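Local atomic coordinates of iron-chelator utilization protein (Thermobifida fusca TM51, PDB entry 4YHB), a protein that binds flavin-adenine dinucleotide and, as a siderophore-interacting oxidoreductase, probably helps release iron from ferric siderophores by reducing it. Residues P30-V35 / T102-V107; V54-P59 / R87-R92. All blocks are in the same frame, centred on the assembly; numbering follows the deposited sequence.

Contact 1. Residues P30-V35 / T102-V107. With FAD (flavin-adenine dinucleotide), chain C.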
loop_
_atom_site.group_PDB
_atom_site.type_symbol
_atom_site.label_atom_id
_atom_site.label_comp_id
_atom_site.label_asym_id
_atom_site.label_seq_id
_atom_site.Cartn_x
_atom_site.Cartn_y
_atom_site.Cartn_z
ATOM N N PRO A 30 7.922 4.194 -15.169
ATOM C CA PRO A 30 8.719 3.037 -15.585
ATOM C C PRO A 30 8.713 1.846 -14.615
ATOM O O PRO A 30 8.730 0.713 -15.101
ATOM C CB PRO A 30 10.127 3.622 -15.704
ATOM C CG PRO A 30 9.899 5.016 -16.113
ATOM C CD PRO A 30 8.663 5.462 -15.388
ATOM N N ARG A 31 8.669 2.081 -13.305
ATOM C CA ARG A 31 8.717 0.989 -12.325
ATOM C C ARG A 31 7.410 0.744 -11.563
ATOM O O ARG A 31 7.416 0.090 -10.519
ATOM C CB ARG A 31 9.811 1.252 -11.300
ATOM C CG ARG A 31 11.201 1.423 -11.912
ATOM C CD ARG A 31 12.119 1.972 -10.831
ATOM N NE ARG A 31 13.531 2.033 -11.202
ATOM C CZ ARG A 31 14.091 3.041 -11.848
ATOM N NH1 ARG A 31 13.339 4.066 -12.240
ATOM N NH2 ARG A 31 15.405 3.023 -12.101
ATOM N N MET A 32 6.309 1.291 -12.059
ATOM C CA MET A 32 5.013 1.057 -11.432
ATOM C C MET A 32 3.922 0.826 -12.467
ATOM O O MET A 32 3.818 1.556 -13.457
ATOM C CB MET A 32 4.613 2.224 -10.521
ATOM C CG MET A 32 3.435 1.835 -9.628
ATOM S SD MET A 32 3.435 2.549 -7.990
ATOM C CE MET A 32 5.035 2.055 -7.359
ATOM N N VAL A 33 3.107 -0.194 -12.227
ATOM C CA VAL A 33 2.034 -0.522 -13.144
ATOM C C VAL A 33 0.714 -0.553 -12.380
ATOM O O VAL A 33 0.622 -1.111 -11.280
ATOM C CB VAL A 33 2.302 -1.860 -13.868
ATOM C CG1 VAL A 33 2.325 -3.035 -12.887
ATOM C CG2 VAL A 33 1.265 -2.084 -14.945
ATOM N N ARG A 34 -0.290 0.101 -12.961
ATOM C CA ARG A 34 -1.598 0.249 -12.351
ATOM C C ARG A 34 -2.532 -0.694 -13.075
ATOM O O ARG A 34 -2.643 -0.647 -14.306
ATOM C CB ARG A 34 -2.072 1.706 -12.442
ATOM C CG ARG A 34 -3.472 1.952 -11.926
ATOM C CD ARG A 34 -3.732 3.434 -11.712
ATOM N NE ARG A 34 -2.898 3.958 -10.634
ATOM C CZ ARG A 34 -2.736 5.247 -10.363
ATOM N NH1 ARG A 34 -3.338 6.171 -11.103
ATOM N NH2 ARG A 34 -1.959 5.610 -9.355
ATOM N N VAL A 35 -3.171 -1.575 -12.307
ATOM C CA VAL A 35 -3.955 -2.666 -12.859
ATOM C C VAL A 35 -5.386 -2.559 -12.346
ATOM O O VAL A 35 -5.592 -2.397 -11.137
ATOM C CB VAL A 35 -3.336 -4.029 -12.459
ATOM C CG1 VAL A 35 -4.206 -5.195 -12.924
ATOM C CG2 VAL A 35 -1.907 -4.150 -12.998
ATOM N N THR A 102 -8.658 -1.360 -8.329
ATOM C CA THR A 102 -7.380 -0.878 -8.845
ATOM C C THR A 102 -6.236 -1.156 -7.866
ATOM O O THR A 102 -6.333 -0.860 -6.667
ATOM C CB THR A 102 -7.421 0.629 -9.147
ATOM O OG1 THR A 102 -8.449 0.885 -10.105
ATOM C CG2 THR A 102 -6.080 1.105 -9.718
ATOM N N ILE A 103 -5.168 -1.745 -8.390
ATOM C CA ILE A 103 -3.976 -2.049 -7.610
ATOM C C ILE A 103 -2.742 -1.484 -8.294
ATOM O O ILE A 103 -2.535 -1.710 -9.496
ATOM C CB ILE A 103 -3.755 -3.564 -7.449
ATOM C CG1 ILE A 103 -5.038 -4.280 -7.014
ATOM C CG2 ILE A 103 -2.544 -3.836 -6.519
ATOM C CD1 ILE A 103 -5.303 -4.275 -5.558
ATOM N N ASP A 104 -1.918 -0.772 -7.527
ATOM C CA ASP A 104 -0.626 -0.297 -8.019
ATOM C C ASP A 104 0.504 -1.240 -7.594
ATOM O O ASP A 104 0.753 -1.411 -6.393
ATOM C CB ASP A 104 -0.344 1.119 -7.486
ATOM C CG ASP A 104 -1.104 2.189 -8.233
ATOM O OD1 ASP A 104 -1.869 1.835 -9.143
ATOM O OD2 ASP A 104 -0.934 3.390 -7.919
ATOM N N PHE A 105 1.195 -1.832 -8.568
ATOM C CA PHE A 105 2.290 -2.769 -8.303
ATOM C C PHE A 105 3.652 -2.119 -8.532
ATOM O O PHE A 105 3.884 -1.539 -9.599
ATOM C CB PHE A 105 2.242 -3.988 -9.228
ATOM C CG PHE A 105 1.058 -4.884 -9.042
ATOM C CD1 PHE A 105 -0.175 -4.541 -9.560
ATOM C CD2 PHE A 105 1.209 -6.119 -8.420
ATOM C CE1 PHE A 105 -1.274 -5.405 -9.415
ATOM C CE2 PHE A 105 0.124 -6.984 -8.267
ATOM C CZ PHE A 105 -1.117 -6.627 -8.765
ATOM N N VAL A 106 4.570 -2.273 -7.583
ATOM C CA VAL A 106 5.970 -1.981 -7.888
ATOM C C VAL A 106 6.479 -3.069 -8.820
ATOM O O VAL A 106 6.282 -4.255 -8.563
ATOM C CB VAL A 106 6.873 -1.937 -6.648
ATOM C CG1 VAL A 106 8.367 -1.792 -7.081
ATOM C CG2 VAL A 106 6.473 -0.799 -5.732
ATOM N N VAL A 107 7.116 -2.671 -9.914
ATOM C CA VAL A 107 7.697 -3.647 -10.826
ATOM C C VAL A 107 9.148 -3.813 -10.420
ATOM O O VAL A 107 9.907 -2.857 -10.481
ATOM C CB VAL A 107 7.569 -3.190 -12.298
ATOM C CG1 VAL A 107 8.097 -4.254 -13.252
ATOM C CG2 VAL A 107 6.112 -2.838 -12.613
HETATM P PA FAD C . 8.743 -11.311 -2.140
HETATM O O1A FAD C . 8.720 -12.804 -2.497
HETATM O O2A FAD C . 7.835 -10.997 -0.892
HETATM O O5B FAD C . 10.239 -10.939 -1.673
HETATM C C5B FAD C . 11.331 -11.412 -2.374
HETATM C C4B FAD C . 12.518 -10.449 -2.181
HETATM O O4B FAD C . 12.301 -9.214 -2.807
HETATM C C3B FAD C . 12.800 -10.160 -0.767
HETATM O O3B FAD C . 14.185 -10.111 -0.648
HETATM C C2B FAD C . 12.230 -8.873 -0.547
HETATM O O2B FAD C . 12.922 -8.084 0.413
HETATM C C1B FAD C . 12.361 -8.207 -1.851
HETATM N N9A FAD C . 11.326 -7.228 -2.158
HETATM C C8A FAD C . 10.008 -7.325 -1.883
HETATM N N7A FAD C . 9.390 -6.228 -2.343
HETATM C C5A FAD C . 10.317 -5.451 -2.950
HETATM C C6A FAD C . 10.277 -4.217 -3.601
HETATM N N6A FAD C . 9.039 -3.535 -3.746
HETATM N N1A FAD C . 11.409 -3.692 -4.097
HETATM C C2A FAD C . 12.587 -4.339 -3.971
HETATM N N3A FAD C . 12.661 -5.522 -3.353
HETATM C C4A FAD C . 11.548 -6.081 -2.827
HETATM N N1 FAD C . 3.581 -3.297 -2.685
HETATM C C2 FAD C . 3.238 -2.724 -3.840
HETATM O O2 FAD C . 3.997 -2.776 -4.795
HETATM N N3 FAD C . 2.025 -2.094 -3.915
HETATM C C4 FAD C . 1.180 -2.040 -2.863
HETATM O O4 FAD C . 0.107 -1.469 -2.998
HETATM C C4X FAD C . 1.519 -2.622 -1.641
HETATM N N5 FAD C . 0.698 -2.591 -0.529
HETATM C C5X FAD C . 1.088 -3.197 0.617
HETATM C C6 FAD C . 0.258 -3.176 1.743
HETATM C C7 FAD C . 0.604 -3.731 2.806
HETATM C C7M FAD C . -0.396 -3.639 3.974
HETATM C C8 FAD C . 1.658 -4.353 3.016
HETATM C C8M FAD C . 2.036 -4.991 4.323
HETATM C C9 FAD C . 2.585 -4.470 2.016
HETATM C C9A FAD C . 2.408 -3.877 0.618
HETATM N N10 FAD C . 3.181 -3.881 -0.456
HETATM C C10 FAD C . 2.777 -3.270 -1.591
HETATM C "C1'" FAD C . 4.499 -4.551 -0.405
HETATM C "C2'" FAD C . 4.465 -5.947 -0.945
HETATM O "O2'" FAD C . 3.606 -6.709 -0.194
HETATM C "C3'" FAD C . 5.926 -6.518 -0.902
HETATM O "O3'" FAD C . 6.730 -5.642 -1.627
HETATM C "C4'" FAD C . 6.069 -7.957 -1.323
HETATM O "O4'" FAD C . 7.220 -8.478 -0.809
HETATM C "C5'" FAD C . 6.130 -8.144 -2.848
HETATM O "O5'" FAD C . 5.910 -9.475 -3.249
HETATM P P FAD C . 7.071 -10.159 -4.074
HETATM O O1P FAD C . 6.522 -11.588 -4.282
HETATM O O2P FAD C . 7.369 -9.158 -5.224
HETATM O O3P FAD C . 8.504 -10.514 -3.509
#
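V33, V35, F105 and V107 form the apolar side of this antiparallel strand pair. V33 CG1 meets F105 CB and V107 CG2, each at 3.8 Å. V35 brings CG2 obliquely to the F105 ring, 3.8 Å from CE1. On the other face the M32 chain bends back, so that CE comes within 3.6 Å of V106 CG2. The backbone ladder pairs V33 with F105 and V35 with I103 as hydrogen-bonded pairs, and V107 N adds a hydrogen bond to R31 O. On its side away from 30-35, strand 102-106 binds the flavin: D104 O accepts a hydrogen bond from FAD N3 at 2.9 Å, and V106 N donates to FAD O2. R34 and D104, a non-hydrogen-bonded pair, lie side by side and point the same way. Guanidinium and carboxylate, nearly coplanar (4° apart), form a side-on, two-bond salt bridge, R34 NE 2.8 Å from D104 OD1 and R34 NH2 2.8 Å from D104 OD2, both on syn lone pairs. R34 CG, anti to the backbone N (chi1 176°), also packs on T102 CG2 at 3.5 Å. An alanine in place of R34 would probably leave the buried D104 carboxylate without its two-pronged partner and T102 CG2 less well covered. V33 and V35 pack against strand 17-29, F105 and V107 pack on helix 112-118, and I103 reaches Y89 of strand 86-95.

Contact 2. Residues V54-P59 / R87-R92. With FAD (flavin-adenine dinucleotide), chain C.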
loop_
_atom_site.group_PDB
_atom_site.type_symbol
_atom_site.label_atom_id
_atom_site.label_comp_id
_atom_site.label_asym_id
_atom_site.label_seq_id
_atom_site.Cartn_x
_atom_site.Cartn_y
_atom_site.Cartn_z
ATOM N N VAL A 54 -5.566 -6.021 0.233
ATOM C CA VAL A 54 -5.978 -7.388 -0.030
ATOM C C VAL A 54 -4.749 -8.270 -0.059
ATOM O O VAL A 54 -3.613 -7.774 -0.109
ATOM C CB VAL A 54 -6.731 -7.515 -1.378
ATOM C CG1 VAL A 54 -8.047 -6.797 -1.313
ATOM C CG2 VAL A 54 -5.877 -6.966 -2.536
ATOM N N LYS A 55 -4.964 -9.574 -0.017
ATOM C CA LYS A 55 -3.906 -10.508 -0.357
ATOM C C LYS A 55 -4.178 -10.998 -1.765
ATOM O O LYS A 55 -5.259 -11.516 -2.058
ATOM C CB LYS A 55 -3.837 -11.685 0.632
ATOM C CG LYS A 55 -3.049 -11.393 1.911
ATOM C CD LYS A 55 -3.353 -12.423 3.006
ATOM C CE LYS A 55 -2.282 -12.393 4.084
ATOM N NZ LYS A 55 -2.067 -11.028 4.651
ATOM N N LEU A 56 -3.204 -10.812 -2.642
ATOM C CA LEU A 56 -3.293 -11.322 -3.998
ATOM C C LEU A 56 -2.612 -12.672 -4.093
ATOM O O LEU A 56 -1.482 -12.848 -3.623
ATOM C CB LEU A 56 -2.653 -10.337 -4.997
ATOM C CG LEU A 56 -3.345 -8.975 -5.064
ATOM C CD1 LEU A 56 -2.691 -8.085 -6.129
ATOM C CD2 LEU A 56 -4.849 -9.121 -5.329
ATOM N N TRP A 57 -3.286 -13.611 -4.743
ATOM C CA TRP A 57 -2.793 -14.975 -4.880
ATOM C C TRP A 57 -2.362 -15.230 -6.319
ATOM O O TRP A 57 -3.176 -15.184 -7.244
ATOM C CB TRP A 57 -3.876 -15.984 -4.432
ATOM C CG TRP A 57 -4.156 -15.924 -2.947
ATOM C CD1 TRP A 57 -4.565 -14.833 -2.230
ATOM C CD2 TRP A 57 -4.054 -17.005 -2.002
ATOM N NE1 TRP A 57 -4.719 -15.170 -0.897
ATOM C CE2 TRP A 57 -4.408 -16.490 -0.735
ATOM C CE3 TRP A 57 -3.706 -18.356 -2.108
ATOM C CZ2 TRP A 57 -4.424 -17.284 0.420
ATOM C CZ3 TRP A 57 -3.717 -19.140 -0.957
ATOM C CH2 TRP A 57 -4.074 -18.596 0.286
ATOM N N PHE A 58 -1.068 -15.494 -6.490
ATOM C CA PHE A 58 -0.421 -15.505 -7.799
ATOM C C PHE A 58 -0.200 -16.922 -8.330
ATOM O O PHE A 58 -0.047 -17.865 -7.546
ATOM C CB PHE A 58 0.946 -14.786 -7.726
ATOM C CG PHE A 58 0.862 -13.302 -7.440
ATOM C CD1 PHE A 58 0.768 -12.388 -8.479
ATOM C CD2 PHE A 58 0.885 -12.826 -6.137
ATOM C CE1 PHE A 58 0.701 -11.025 -8.230
ATOM C CE2 PHE A 58 0.810 -11.452 -5.876
ATOM C CZ PHE A 58 0.715 -10.560 -6.922
ATOM N N PRO A 59 -0.125 -17.069 -9.663
ATOM C CA PRO A 59 0.299 -18.343 -10.262
ATOM C C PRO A 59 1.790 -18.586 -10.040
ATOM O O PRO A 59 2.538 -17.625 -9.849
ATOM C CB PRO A 59 0.000 -18.147 -11.751
ATOM C CG PRO A 59 0.184 -16.664 -11.949
ATOM C CD PRO A 59 -0.396 -16.045 -10.693
ATOM N N ARG A 87 0.510 -12.285 -1.409
ATOM C CA ARG A 87 1.238 -11.074 -1.022
ATOM C C ARG A 87 0.241 -9.955 -0.769
ATOM O O ARG A 87 -0.808 -9.905 -1.416
ATOM C CB ARG A 87 2.224 -10.627 -2.121
ATOM C CG ARG A 87 3.193 -11.690 -2.644
ATOM C CD ARG A 87 4.268 -11.987 -1.634
ATOM N NE ARG A 87 5.340 -12.824 -2.168
ATOM C CZ ARG A 87 5.467 -14.129 -1.933
ATOM N NH1 ARG A 87 4.570 -14.763 -1.189
ATOM N NH2 ARG A 87 6.499 -14.796 -2.437
ATOM N N ASP A 88 0.583 -9.047 0.147
ATOM C CA ASP A 88 -0.256 -7.893 0.476
ATOM C C ASP A 88 -0.105 -6.779 -0.552
ATOM O O ASP A 88 1.019 -6.366 -0.843
ATOM C CB ASP A 88 0.129 -7.315 1.838
ATOM C CG ASP A 88 -0.418 -8.108 2.992
ATOM O OD1 ASP A 88 -0.859 -9.259 2.788
ATOM O OD2 ASP A 88 -0.388 -7.582 4.121
ATOM N N TYR A 89 -1.225 -6.272 -1.056
ATOM C CA TYR A 89 -1.233 -5.099 -1.927
ATOM C C TYR A 89 -2.381 -4.179 -1.524
ATOM O O TYR A 89 -3.461 -4.630 -1.128
ATOM C CB TYR A 89 -1.360 -5.495 -3.418
ATOM C CG TYR A 89 -0.070 -6.020 -4.005
ATOM C CD1 TYR A 89 0.220 -7.376 -3.978
ATOM C CD2 TYR A 89 0.882 -5.147 -4.547
ATOM C CE1 TYR A 89 1.404 -7.866 -4.491
ATOM C CE2 TYR A 89 2.090 -5.627 -5.066
ATOM C CZ TYR A 89 2.339 -6.996 -5.029
ATOM O OH TYR A 89 3.509 -7.515 -5.524
ATOM N N THR A 90 -2.148 -2.882 -1.654
ATOM C CA THR A 90 -3.136 -1.876 -1.294
ATOM C C THR A 90 -4.287 -1.779 -2.297
ATOM O O THR A 90 -4.092 -1.943 -3.504
ATOM C CB THR A 90 -2.461 -0.494 -1.161
ATOM O OG1 THR A 90 -1.458 -0.561 -0.137
ATOM C CG2 THR A 90 -3.485 0.609 -0.818
ATOM N N VAL A 91 -5.493 -1.523 -1.782
ATOM C CA VAL A 91 -6.598 -1.076 -2.615
ATOM C C VAL A 91 -6.327 0.366 -3.020
ATOM O O VAL A 91 -6.632 1.285 -2.267
ATOM C CB VAL A 91 -7.955 -1.183 -1.871
ATOM C CG1 VAL A 91 -9.100 -0.678 -2.761
ATOM C CG2 VAL A 91 -8.191 -2.610 -1.444
ATOM N N ARG A 92 -5.720 0.562 -4.188
ATOM C CA ARG A 92 -5.409 1.909 -4.669
ATOM C C ARG A 92 -6.681 2.708 -4.928
ATOM O O ARG A 92 -6.761 3.879 -4.587
ATOM C CB ARG A 92 -4.561 1.851 -5.946
ATOM C CG ARG A 92 -4.168 3.234 -6.505
ATOM C CD ARG A 92 -3.359 4.061 -5.504
ATOM N NE ARG A 92 -3.111 5.420 -6.004
ATOM C CZ ARG A 92 -4.010 6.398 -5.944
ATOM N NH1 ARG A 92 -5.207 6.159 -5.431
ATOM N NH2 ARG A 92 -3.726 7.599 -6.417
HETATM P PA FAD C . 8.743 -11.311 -2.140
HETATM O O1A FAD C . 8.720 -12.804 -2.497
HETATM O O2A FAD C . 7.835 -10.997 -0.892
HETATM O O5B FAD C . 10.239 -10.939 -1.673
HETATM C C5B FAD C . 11.331 -11.412 -2.374
HETATM C C4B FAD C . 12.518 -10.449 -2.181
HETATM O O4B FAD C . 12.301 -9.214 -2.807
HETATM C C3B FAD C . 12.800 -10.160 -0.767
HETATM O O3B FAD C . 14.185 -10.111 -0.648
HETATM C C2B FAD C . 12.230 -8.873 -0.547
HETATM O O2B FAD C . 12.922 -8.084 0.413
HETATM C C1B FAD C . 12.361 -8.207 -1.851
HETATM N N9A FAD C . 11.326 -7.228 -2.158
HETATM C C8A FAD C . 10.008 -7.325 -1.883
HETATM N N7A FAD C . 9.390 -6.228 -2.343
HETATM C C5A FAD C . 10.317 -5.451 -2.950
HETATM C C6A FAD C . 10.277 -4.217 -3.601
HETATM N N6A FAD C . 9.039 -3.535 -3.746
HETATM N N1A FAD C . 11.409 -3.692 -4.097
HETATM C C2A FAD C . 12.587 -4.339 -3.971
HETATM N N3A FAD C . 12.661 -5.522 -3.353
HETATM C C4A FAD C . 11.548 -6.081 -2.827
HETATM N N1 FAD C . 3.581 -3.297 -2.685
HETATM C C2 FAD C . 3.238 -2.724 -3.840
HETATM O O2 FAD C . 3.997 -2.776 -4.795
HETATM N N3 FAD C . 2.025 -2.094 -3.915
HETATM C C4 FAD C . 1.180 -2.040 -2.863
HETATM O O4 FAD C . 0.107 -1.469 -2.998
HETATM C C4X FAD C . 1.519 -2.622 -1.641
HETATM N N5 FAD C . 0.698 -2.591 -0.529
HETATM C C5X FAD C . 1.088 -3.197 0.617
HETATM C C6 FAD C . 0.258 -3.176 1.743
HETATM C C7 FAD C . 0.604 -3.731 2.806
HETATM C C7M FAD C . -0.396 -3.639 3.974
HETATM C C8 FAD C . 1.658 -4.353 3.016
HETATM C C8M FAD C . 2.036 -4.991 4.323
HETATM C C9 FAD C . 2.585 -4.470 2.016
HETATM C C9A FAD C . 2.408 -3.877 0.618
HETATM N N10 FAD C . 3.181 -3.881 -0.456
HETATM C C10 FAD C . 2.777 -3.270 -1.591
HETATM C "C1'" FAD C . 4.499 -4.551 -0.405
HETATM C "C2'" FAD C . 4.465 -5.947 -0.945
HETATM O "O2'" FAD C . 3.606 -6.709 -0.194
HETATM C "C3'" FAD C . 5.926 -6.518 -0.902
HETATM O "O3'" FAD C . 6.730 -5.642 -1.627
HETATM C "C4'" FAD C . 6.069 -7.957 -1.323
HETATM O "O4'" FAD C . 7.220 -8.478 -0.809
HETATM C "C5'" FAD C . 6.130 -8.144 -2.848
HETATM O "O5'" FAD C . 5.910 -9.475 -3.249
HETATM P P FAD C . 7.071 -10.159 -4.074
HETATM O O1P FAD C . 6.522 -11.588 -4.282
HETATM O O2P FAD C . 7.369 -9.158 -5.224
HETATM O O3P FAD C . 8.504 -10.514 -3.509
#
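Two neighbouring strands of the flavin-binding barrel, 53-57 and 86-95, meet here beside the cofactor. V54 with Y89 and L56 with R87 are hydrogen-bonded antiparallel pairs; between them K55 and D88 form a non-hydrogen-bonded pair. Their side chains run alongside each other, and the K55 chain turns at its last torsion (chi4 54°) to set NZ 2.8 Å from D88 OD1, on the syn lone pair, in a salt bridge. On the face of L56 and Y89, L56 CD1 lies 3.7 Å from Y89 CD1, while F58 CZ approaches Y89 CE1 at 3.7 Å, the two side chains crossing at about a right angle. The CD2-CE2 edge of the tyrosine ring meets the flavin, Y89 CD2 standing 3.3 Å from FAD N3. R87 hydrogen-bonds the pyrophosphate through two nitrogens, NE to FAD O1P at 2.7 Å and NH2 to FAD O1A at 3.0 Å, so its charge probably offsets that of both phosphates. The backbone contributes too: D88 O accepts a hydrogen bond from FAD O2' at 2.7 Å, and T90 N donates to FAD O4 at 3.0 Å. An R-x-Y-T strand that binds phosphate, ribityl and flavin in succession is typical of the ferredoxin reductase-like FAD-binding barrel.

The two contacts illustrate how one closed antiparallel barrel can build a cofactor site from successive strand pairs. Their centres lie 12 Å apart, and in the sheet the order is 32-38, 100-106, 86-95, 53-57, so that contact 1 and contact 2 are joined through the neighbouring strands 100-106 and 86-95. Along the chain contact 2 is nested inside the loop closed by contact 1. They touch directly where I103 CD1 packs on T90 O and where R92 approaches the R34-D104 pair, its NE making a long, weak ion pair with D104 OD2. Both touch FAD: contact 1 holds the pyrimidine end of the flavin, contact 2 also the ribityl chain and the pyrophosphate.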